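Local coordinates for protein ribonucleoside-diphosphate reductase (Pseudomonas aeruginosa, PDB 5IM3) that probably reduces ribonucleoside diphosphates to the deoxyribonucleotides needed for DNA synthesis, and binds dATP as an allosteric class I ribonucleotide reductase, at residues N570-V578 / Y710-W718; S700-Y710 / R756-I766. All coordinates share one frame; numbering follows the deposited sequence.

Both contacts lie in the barrel-domain part of the chain, about 13 Å apart between centres and away from the dATP sites. They share Y710, and their segments alternate along the sequence. Both are partly buried. Contact 1 joins two loops through one bond between backbones, a histidine that lies over a glycine and bonds a backbone carbonyl, and a glutamine that accepts from a tyrosine. Contact 2 packs the end of helix 679-707 against the chain that leaves helix 751-757. It has a partly exposed salt-bridge network of two aspartates and an arginine, and a buried serine-asparagine bond. W718 of contact 1 packs on I761 of contact 2, and its NE1 probably hydrogen-bonds S764 O.

Contact 1. Residues N570-V578 / Y710-W718; sequences NLRSPQQHV and YQTFQGSLW
P574 and L717 bring the two backbones closest, with CA atoms 4.6 Å apart and a hydrogen bond from L717 N to P574 O (3.0 Å). Segment 570-578 leaves a helix and makes a type I turn from S573 to Q576. Segment 710-718 is irregular, with a type II turn from F713 to S716. H577 lies across that second turn. One face of its imidazole rests on G715, whose CA makes a CH-pi contact 4.0 Å from the ring centroid. H577 NE2 donates to T712 O at 2.7 Å, close to the ring plane and in the carbonyl plane. CG of H577 stands between the backbone N and the carbonyl carbon (chi1 67°), which lays the ring over the turn. The bond and the packing on G715, with V578 CB over the opposite face, would restrict the ring's rotation. Q575 bends at chi2 (-69°) and brings its amide to Y710. Y710 OH donates to Q575 OE1 at 3.0 Å from above the carbonyl plane, while OE1 lies at the edge of the tyrosine ring. P574 and W718 lie side by side, with P574 CB 3.2 Å from W718 NE1; that nitrogen bonds to S764 O. L717 CD1 packs on S573 O, the same oxygen that Q576 NE2 grips at 2.8 Å. The contact joins the loop after helix 566-571 to the loop between helices 679-707 and 724-735. Helix 724-735 touches L571, R572 and L717, and helix 646-655 meets Q575 and V578 through H655, which also bonds T712 OG1.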
loop_
_atom_site.group_PDB
_atom_site.type_symbol
_atom_site.label_atom_id
_atom_site.label_comp_id
_atom_site.label_asym_id
_atom_site.label_seq_id
_atom_site.Cartn_x
_atom_site.Cartn_y
_atom_site.Cartn_z
ATOM N N ASN A 570 5.766 43.721 -7.369
ATOM C CA ASN A 570 5.992 44.795 -8.330
ATOM C C ASN A 570 5.046 45.969 -8.124
ATOM O O ASN A 570 5.476 47.125 -8.181
ATOM C CB ASN A 570 5.849 44.270 -9.764
ATOM C CG ASN A 570 7.137 43.681 -10.300
ATOM O OD1 ASN A 570 8.027 44.407 -10.740
ATOM N ND2 ASN A 570 7.242 42.357 -10.273
ATOM N N LEU A 571 3.761 45.693 -7.888
ATOM C CA LEU A 571 2.790 46.767 -7.712
ATOM C C LEU A 571 3.068 47.582 -6.456
ATOM O O LEU A 571 2.718 48.765 -6.400
ATOM C CB LEU A 571 1.376 46.186 -7.662
ATOM C CG LEU A 571 0.845 45.658 -8.996
ATOM C CD1 LEU A 571 -0.388 44.801 -8.788
ATOM C CD2 LEU A 571 0.531 46.816 -9.926
ATOM N N ARG A 572 3.696 46.978 -5.450
ATOM C CA ARG A 572 4.000 47.666 -4.205
ATOM C C ARG A 572 5.456 48.103 -4.115
ATOM O O ARG A 572 5.846 48.708 -3.112
ATOM C CB ARG A 572 3.656 46.770 -3.013
ATOM C CG ARG A 572 2.218 46.271 -3.022
ATOM C CD ARG A 572 1.848 45.614 -1.701
ATOM N NE ARG A 572 2.033 46.522 -0.577
ATOM C CZ ARG A 572 1.976 46.160 0.700
ATOM N NH1 ARG A 572 1.737 44.897 1.022
ATOM N NH2 ARG A 572 2.158 47.065 1.655
ATOM N N SER A 573 6.260 47.817 -5.132
ATOM C CA SER A 573 7.648 48.252 -5.127
ATOM C C SER A 573 7.706 49.771 -5.262
ATOM O O SER A 573 7.060 50.331 -6.156
ATOM C CB SER A 573 8.420 47.590 -6.264
ATOM O OG SER A 573 9.751 48.072 -6.327
ATOM N N PRO A 574 8.446 50.476 -4.401
ATOM C CA PRO A 574 8.563 51.936 -4.565
ATOM C C PRO A 574 9.344 52.358 -5.799
ATOM O O PRO A 574 9.327 53.550 -6.137
ATOM C CB PRO A 574 9.284 52.379 -3.283
ATOM C CG PRO A 574 9.091 51.260 -2.317
ATOM C CD PRO A 574 9.062 50.019 -3.145
ATOM N N GLN A 575 10.018 51.432 -6.479
ATOM C CA GLN A 575 10.909 51.760 -7.586
ATOM C C GLN A 575 10.341 51.334 -8.939
ATOM O O GLN A 575 11.095 51.009 -9.857
ATOM C CB GLN A 575 12.276 51.116 -7.354
ATOM C CG GLN A 575 13.039 51.698 -6.168
ATOM C CD GLN A 575 13.497 53.122 -6.423
ATOM O OE1 GLN A 575 12.765 54.078 -6.170
ATOM N NE2 GLN A 575 14.712 53.270 -6.934
ATOM N N GLN A 576 9.012 51.337 -9.079
ATOM C CA GLN A 576 8.390 50.940 -10.339
ATOM C C GLN A 576 8.752 51.872 -11.485
ATOM O O GLN A 576 8.660 51.470 -12.649
ATOM C CB GLN A 576 6.869 50.906 -10.195
ATOM C CG GLN A 576 6.358 49.874 -9.219
ATOM C CD GLN A 576 4.895 50.078 -8.870
ATOM O OE1 GLN A 576 4.027 50.066 -9.744
ATOM N NE2 GLN A 576 4.614 50.269 -7.587
ATOM N N HIS A 577 9.149 53.107 -11.185
ATOM C CA HIS A 577 9.386 54.108 -12.216
ATOM C C HIS A 577 10.727 53.949 -12.915
ATOM O O HIS A 577 10.975 54.646 -13.906
ATOM C CB HIS A 577 9.310 55.509 -11.603
ATOM C CG HIS A 577 10.411 55.801 -10.630
ATOM N ND1 HIS A 577 10.620 55.048 -9.495
ATOM C CD2 HIS A 577 11.365 56.763 -10.624
ATOM C CE1 HIS A 577 11.654 55.532 -8.832
ATOM N NE2 HIS A 577 12.125 56.573 -9.494
ATOM N N VAL A 578 11.593 53.059 -12.436
ATOM C CA VAL A 578 12.963 53.006 -12.928
ATOM C C VAL A 578 13.402 51.561 -13.134
ATOM O O VAL A 578 14.549 51.304 -13.516
ATOM C CB VAL A 578 13.903 53.754 -11.959
ATOM C CG1 VAL A 578 14.151 52.938 -10.694
ATOM C CG2 VAL A 578 15.209 54.125 -12.636
ATOM N N TYR A 710 18.201 59.776 -2.406
ATOM C CA TYR A 710 18.900 58.944 -3.374
ATOM C C TYR A 710 18.591 59.415 -4.794
ATOM O O TYR A 710 17.584 60.080 -5.051
ATOM C CB TYR A 710 18.540 57.464 -3.193
ATOM C CG TYR A 710 17.078 57.099 -3.375
ATOM C CD1 TYR A 710 16.159 57.284 -2.347
ATOM C CD2 TYR A 710 16.624 56.530 -4.562
ATOM C CE1 TYR A 710 14.827 56.939 -2.505
ATOM C CE2 TYR A 710 15.293 56.181 -4.729
ATOM C CZ TYR A 710 14.399 56.385 -3.696
ATOM O OH TYR A 710 13.076 56.036 -3.854
ATOM N N GLN A 711 19.495 59.072 -5.718
ATOM C CA GLN A 711 19.438 59.615 -7.074
ATOM C C GLN A 711 18.041 59.505 -7.671
ATOM O O GLN A 711 17.492 60.483 -8.190
ATOM C CB GLN A 711 20.439 58.892 -7.979
ATOM C CG GLN A 711 21.900 59.232 -7.745
ATOM C CD GLN A 711 22.801 58.626 -8.809
ATOM O OE1 GLN A 711 22.461 58.613 -9.994
ATOM N NE2 GLN A 711 23.950 58.113 -8.388
ATOM N N THR A 712 17.451 58.317 -7.613
ATOM C CA THR A 712 16.219 58.038 -8.332
ATOM C C THR A 712 14.977 58.259 -7.482
ATOM O O THR A 712 13.922 57.691 -7.791
ATOM C CB THR A 712 16.241 56.604 -8.864
ATOM O OG1 THR A 712 16.326 55.689 -7.769
ATOM C CG2 THR A 712 17.439 56.398 -9.790
ATOM N N PHE A 713 15.072 59.075 -6.428
ATOM C CA PHE A 713 13.903 59.340 -5.595
ATOM C C PHE A 713 12.761 59.920 -6.416
ATOM O O PHE A 713 11.595 59.559 -6.214
ATOM C CB PHE A 713 14.257 60.293 -4.454
ATOM C CG PHE A 713 13.052 60.888 -3.780
ATOM C CD1 PHE A 713 12.362 60.177 -2.812
ATOM C CD2 PHE A 713 12.594 62.148 -4.132
ATOM C CE1 PHE A 713 11.243 60.714 -2.199
ATOM C CE2 PHE A 713 11.475 62.689 -3.524
ATOM C CZ PHE A 713 10.798 61.970 -2.558
ATOM N N GLN A 714 13.074 60.829 -7.341
ATOM C CA GLN A 714 12.044 61.475 -8.142
ATOM C C GLN A 714 11.320 60.442 -9.001
ATOM O O GLN A 714 11.930 59.794 -9.859
ATOM C CB GLN A 714 12.672 62.567 -9.010
ATOM C CG GLN A 714 13.324 63.692 -8.197
ATOM C CD GLN A 714 14.150 64.652 -9.045
ATOM O OE1 GLN A 714 14.221 64.518 -10.269
ATOM N NE2 GLN A 714 14.782 65.628 -8.392
ATOM N N GLY A 715 10.018 60.285 -8.758
ATOM C CA GLY A 715 9.186 59.336 -9.466
ATOM C C GLY A 715 8.803 58.119 -8.652
ATOM O O GLY A 715 7.838 57.428 -9.007
ATOM N N SER A 716 9.531 57.835 -7.575
ATOM C CA SER A 716 9.217 56.695 -6.726
ATOM C C SER A 716 7.842 56.864 -6.087
ATOM O O SER A 716 7.265 57.955 -6.068
ATOM C CB SER A 716 10.276 56.541 -5.636
ATOM O OG SER A 716 10.343 57.710 -4.831
ATOM N N LEU A 717 7.315 55.759 -5.554
ATOM C CA LEU A 717 6.074 55.842 -4.792
ATOM C C LEU A 717 6.203 56.845 -3.656
ATOM O O LEU A 717 5.246 57.560 -3.336
ATOM C CB LEU A 717 5.687 54.467 -4.243
ATOM C CG LEU A 717 5.257 53.399 -5.254
ATOM C CD1 LEU A 717 4.861 52.128 -4.519
ATOM C CD2 LEU A 717 4.110 53.879 -6.126
ATOM N N TRP A 718 7.386 56.924 -3.045
ATOM C CA TRP A 718 7.598 57.900 -1.982
ATOM C C TRP A 718 7.352 59.316 -2.488
ATOM O O TRP A 718 6.782 60.148 -1.771
ATOM C CB TRP A 718 9.015 57.776 -1.426
ATOM C CG TRP A 718 9.435 56.383 -1.068
ATOM C CD1 TRP A 718 10.348 55.613 -1.727
ATOM C CD2 TRP A 718 8.980 55.599 0.045
ATOM N NE1 TRP A 718 10.494 54.404 -1.093
ATOM C CE2 TRP A 718 9.661 54.367 -0.006
ATOM C CE3 TRP A 718 8.063 55.820 1.080
ATOM C CZ2 TRP A 718 9.452 53.357 0.933
ATOM C CZ3 TRP A 718 7.857 54.814 2.011
ATOM C CH2 TRP A 718 8.550 53.599 1.930
#

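Contact 2. Residues S700-Y710 / R756-I766; sequences SCDLADERGAY and RVQKGIRNSNI
R762 N donates to S700 O at 3.1 Å, where the chain leaving helix 751-757 runs beside the last turns of helix 679-707; CA atoms come within 4.4 Å at C701-I761 and A709-R762. This is helix-to-loop packing in the barrel-domain region, with a salt-bridge network of D702, D705 and R756 at one end. R756 bends at chi2 and chi3 and turns its guanidinium edge to the acids. Its NH1 and NH2 both grip D702 OD1 at 2.9 Å, while D705 OD2 meets NH1 at 3.2 Å. C701 CB lies over the guanidinium face, and C701 SG packs on I761 CG2. The carbonyl of S700 is shared: A704 N and R762 N reach it from opposite faces of its plane. S700 OG donates to N763 OD1 at 2.8 Å, a buried polar pair. A704 CB packs against G760 and I761. G708 and G760, both at positive phi, are the first residues to leave helical geometry after their helices. S764 CB makes a CH-pi contact over a face of the Y710 ring. With chi1 at 178° R762 sets out beside its carbonyl carbon, and a bend at chi2 carries the guanidinium to R707 and G708. D635 forms salt bridges with NE of R762 and with R707, which also bonds N636. R707 CB covers the R762 guanidinium face, and R762 NH1 donates to G708 O at 3.0 Å, 157° at the hydrogen.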
loop_
_atom_site.group_PDB
_atom_site.type_symbol
_atom_site.label_atom_id
_atom_site.label_comp_id
_atom_site.label_asym_id
_atom_site.label_seq_id
_atom_site.Cartn_x
_atom_site.Cartn_y
_atom_site.Cartn_z
ATOM N N SER A 700 14.503 57.655 7.512
ATOM C CA SER A 700 15.013 57.849 6.161
ATOM C C SER A 700 14.849 59.296 5.713
ATOM O O SER A 700 15.688 59.810 4.965
ATOM C CB SER A 700 14.304 56.897 5.194
ATOM O OG SER A 700 15.104 56.633 4.055
ATOM N N CYS A 701 13.784 59.968 6.162
ATOM C CA CYS A 701 13.621 61.387 5.857
ATOM C C CYS A 701 14.713 62.222 6.515
ATOM O O CYS A 701 15.168 63.221 5.945
ATOM C CB CYS A 701 12.242 61.872 6.313
ATOM S SG CYS A 701 10.833 61.092 5.498
ATOM N N ASP A 702 15.138 61.838 7.721
ATOM C CA ASP A 702 16.178 62.596 8.412
ATOM C C ASP A 702 17.516 62.479 7.691
ATOM O O ASP A 702 18.258 63.463 7.586
ATOM C CB ASP A 702 16.307 62.117 9.858
ATOM C CG ASP A 702 15.028 62.303 10.653
ATOM O OD1 ASP A 702 14.144 63.059 10.196
ATOM O OD2 ASP A 702 14.909 61.695 11.737
ATOM N N LEU A 703 17.843 61.286 7.190
ATOM C CA LEU A 703 19.070 61.122 6.416
ATOM C C LEU A 703 19.004 61.900 5.107
ATOM O O LEU A 703 20.019 62.441 4.651
ATOM C CB LEU A 703 19.329 59.640 6.150
ATOM C CG LEU A 703 19.510 58.768 7.395
ATOM C CD1 LEU A 703 19.677 57.310 6.996
ATOM C CD2 LEU A 703 20.699 59.233 8.234
ATOM N N ALA A 704 17.821 61.974 4.493
ATOM C CA ALA A 704 17.677 62.756 3.269
ATOM C C ALA A 704 17.958 64.231 3.523
ATOM O O ALA A 704 18.537 64.917 2.672
ATOM C CB ALA A 704 16.275 62.574 2.691
ATOM N N ASP A 705 17.550 64.738 4.689
ATOM C CA ASP A 705 17.830 66.130 5.024
ATOM C C ASP A 705 19.321 66.369 5.211
ATOM O O ASP A 705 19.815 67.462 4.915
ATOM C CB ASP A 705 17.071 66.529 6.291
ATOM C CG ASP A 705 15.565 66.440 6.125
ATOM O OD1 ASP A 705 15.071 66.650 4.999
ATOM O OD2 ASP A 705 14.873 66.165 7.128
ATOM N N GLU A 706 20.052 65.361 5.689
ATOM C CA GLU A 706 21.469 65.501 6.002
ATOM C C GLU A 706 22.369 65.087 4.845
ATOM O O GLU A 706 23.427 65.690 4.639
ATOM C CB GLU A 706 21.806 64.664 7.242
ATOM C CG GLU A 706 23.264 64.727 7.675
ATOM C CD GLU A 706 23.574 63.773 8.812
ATOM O OE1 GLU A 706 22.632 63.374 9.533
ATOM O OE2 GLU A 706 24.758 63.413 8.978
ATOM N N ARG A 707 21.976 64.066 4.086
ATOM C CA ARG A 707 22.807 63.524 3.023
ATOM C C ARG A 707 22.217 63.712 1.635
ATOM O O ARG A 707 22.928 63.499 0.647
ATOM C CB ARG A 707 23.058 62.027 3.267
ATOM C CG ARG A 707 23.784 61.745 4.575
ATOM C CD ARG A 707 23.786 60.270 4.948
ATOM N NE ARG A 707 24.686 60.019 6.068
ATOM C CZ ARG A 707 24.836 58.848 6.678
ATOM N NH1 ARG A 707 24.141 57.788 6.286
ATOM N NH2 ARG A 707 25.687 58.739 7.690
ATOM N N GLY A 708 20.958 64.108 1.534
ATOM C CA GLY A 708 20.282 64.178 0.249
ATOM C C GLY A 708 19.572 62.884 -0.091
ATOM O O GLY A 708 19.989 61.788 0.285
ATOM N N ALA A 709 18.464 63.018 -0.814
ATOM C CA ALA A 709 17.718 61.851 -1.252
ATOM C C ALA A 709 18.533 61.058 -2.273
ATOM O O ALA A 709 19.445 61.580 -2.921
ATOM C CB ALA A 709 16.378 62.270 -1.854
ATOM N N TYR A 710 18.201 59.776 -2.406
ATOM C CA TYR A 710 18.900 58.944 -3.374
ATOM C C TYR A 710 18.591 59.415 -4.794
ATOM O O TYR A 710 17.584 60.080 -5.051
ATOM C CB TYR A 710 18.540 57.464 -3.193
ATOM C CG TYR A 710 17.078 57.099 -3.375
ATOM C CD1 TYR A 710 16.159 57.284 -2.347
ATOM C CD2 TYR A 710 16.624 56.530 -4.562
ATOM C CE1 TYR A 710 14.827 56.939 -2.505
ATOM C CE2 TYR A 710 15.293 56.181 -4.729
ATOM C CZ TYR A 710 14.399 56.385 -3.696
ATOM O OH TYR A 710 13.076 56.036 -3.854
ATOM N N ARG A 756 5.960 64.764 4.422
ATOM C CA ARG A 756 7.409 64.947 4.462
ATOM C C ARG A 756 8.127 63.974 3.540
ATOM O O ARG A 756 9.205 64.293 3.025
ATOM C CB ARG A 756 7.933 64.792 5.890
ATOM C CG ARG A 756 9.462 64.851 5.983
ATOM C CD ARG A 756 9.942 65.499 7.274
ATOM N NE ARG A 756 10.100 64.541 8.368
ATOM C CZ ARG A 756 11.263 64.177 8.905
ATOM N NH1 ARG A 756 12.413 64.678 8.471
ATOM N NH2 ARG A 756 11.273 63.303 9.901
ATOM N N VAL A 757 7.559 62.787 3.327
ATOM C CA VAL A 757 8.217 61.805 2.472
ATOM C C VAL A 757 8.301 62.321 1.042
ATOM O O VAL A 757 9.299 62.099 0.345
ATOM C CB VAL A 757 7.486 60.453 2.545
ATOM C CG1 VAL A 757 6.053 60.593 2.070
ATOM C CG2 VAL A 757 8.210 59.411 1.720
ATOM N N GLN A 758 7.262 63.022 0.581
ATOM C CA GLN A 758 7.260 63.515 -0.791
ATOM C C GLN A 758 8.377 64.517 -1.038
ATOM O O GLN A 758 8.719 64.776 -2.197
ATOM C CB GLN A 758 5.905 64.142 -1.123
ATOM C CG GLN A 758 4.747 63.161 -1.026
ATOM C CD GLN A 758 3.406 63.806 -1.297
ATOM O OE1 GLN A 758 3.264 64.604 -2.221
ATOM N NE2 GLN A 758 2.414 63.468 -0.484
ATOM N N LYS A 759 8.957 65.080 0.023
ATOM C CA LYS A 759 10.076 66.001 -0.110
ATOM C C LYS A 759 11.417 65.288 -0.245
ATOM O O LYS A 759 12.400 65.926 -0.635
ATOM C CB LYS A 759 10.108 66.949 1.089
ATOM C CG LYS A 759 8.953 67.946 1.099
ATOM C CD LYS A 759 8.505 68.301 2.512
ATOM C CE LYS A 759 9.587 69.015 3.303
ATOM N NZ LYS A 759 9.144 69.296 4.696
ATOM N N GLY A 760 11.484 63.993 0.058
ATOM C CA GLY A 760 12.712 63.242 -0.113
ATOM C C GLY A 760 12.999 62.267 1.008
ATOM O O GLY A 760 12.823 62.596 2.186
ATOM N N ILE A 761 13.431 61.055 0.657
ATOM C CA ILE A 761 13.984 60.124 1.629
ATOM C C ILE A 761 15.296 59.579 1.084
ATOM O O ILE A 761 15.605 59.695 -0.105
ATOM C CB ILE A 761 13.026 58.963 1.989
ATOM C CG1 ILE A 761 12.679 58.123 0.764
ATOM C CG2 ILE A 761 11.764 59.506 2.628
ATOM C CD1 ILE A 761 11.864 56.900 1.118
ATOM N N ARG A 762 16.067 58.977 1.983
ATOM C CA ARG A 762 17.431 58.567 1.688
ATOM C C ARG A 762 17.518 57.182 1.064
ATOM O O ARG A 762 18.544 56.859 0.457
ATOM C CB ARG A 762 18.258 58.609 2.981
ATOM C CG ARG A 762 19.711 58.172 2.860
ATOM C CD ARG A 762 20.511 59.062 1.928
ATOM N NE ARG A 762 21.925 58.705 1.951
ATOM C CZ ARG A 762 22.852 59.253 1.176
ATOM N NH1 ARG A 762 22.518 60.191 0.300
ATOM N NH2 ARG A 762 24.114 58.860 1.277
ATOM N N ASN A 763 16.471 56.364 1.182
ATOM C CA ASN A 763 16.550 54.957 0.819
ATOM C C ASN A 763 15.305 54.534 0.051
ATOM O O ASN A 763 14.182 54.836 0.467
ATOM C CB ASN A 763 16.715 54.093 2.072
ATOM C CG ASN A 763 17.829 54.582 2.975
ATOM O OD1 ASN A 763 17.587 55.275 3.965
ATOM N ND2 ASN A 763 19.059 54.220 2.638
ATOM N N SER A 764 15.508 53.821 -1.061
ATOM C CA SER A 764 14.386 53.378 -1.886
ATOM C C SER A 764 13.555 52.316 -1.182
ATOM O O SER A 764 12.332 52.266 -1.362
ATOM C CB SER A 764 14.896 52.836 -3.224
ATOM O OG SER A 764 15.777 51.744 -3.028
ATOM N N ASN A 765 14.196 51.456 -0.398
ATOM C CA ASN A 765 13.521 50.456 0.412
ATOM C C ASN A 765 14.132 50.490 1.805
ATOM O O ASN A 765 15.331 50.744 1.963
ATOM C CB ASN A 765 13.644 49.048 -0.200
ATOM C CG ASN A 765 12.807 48.876 -1.464
ATOM O OD1 ASN A 765 11.689 48.363 -1.414
ATOM N ND2 ASN A 765 13.352 49.299 -2.602
ATOM N N ILE A 766 13.300 50.241 2.819
ATOM C CA ILE A 766 13.691 50.399 4.216
ATOM C C ILE A 766 13.674 49.070 4.961
ATOM O O ILE A 766 14.615 48.743 5.691
ATOM C CB ILE A 766 12.793 51.426 4.940
ATOM C CG1 ILE A 766 12.550 52.680 4.094
ATOM C CG2 ILE A 766 13.434 51.809 6.264
ATOM C CD1 ILE A 766 13.739 53.573 3.970
#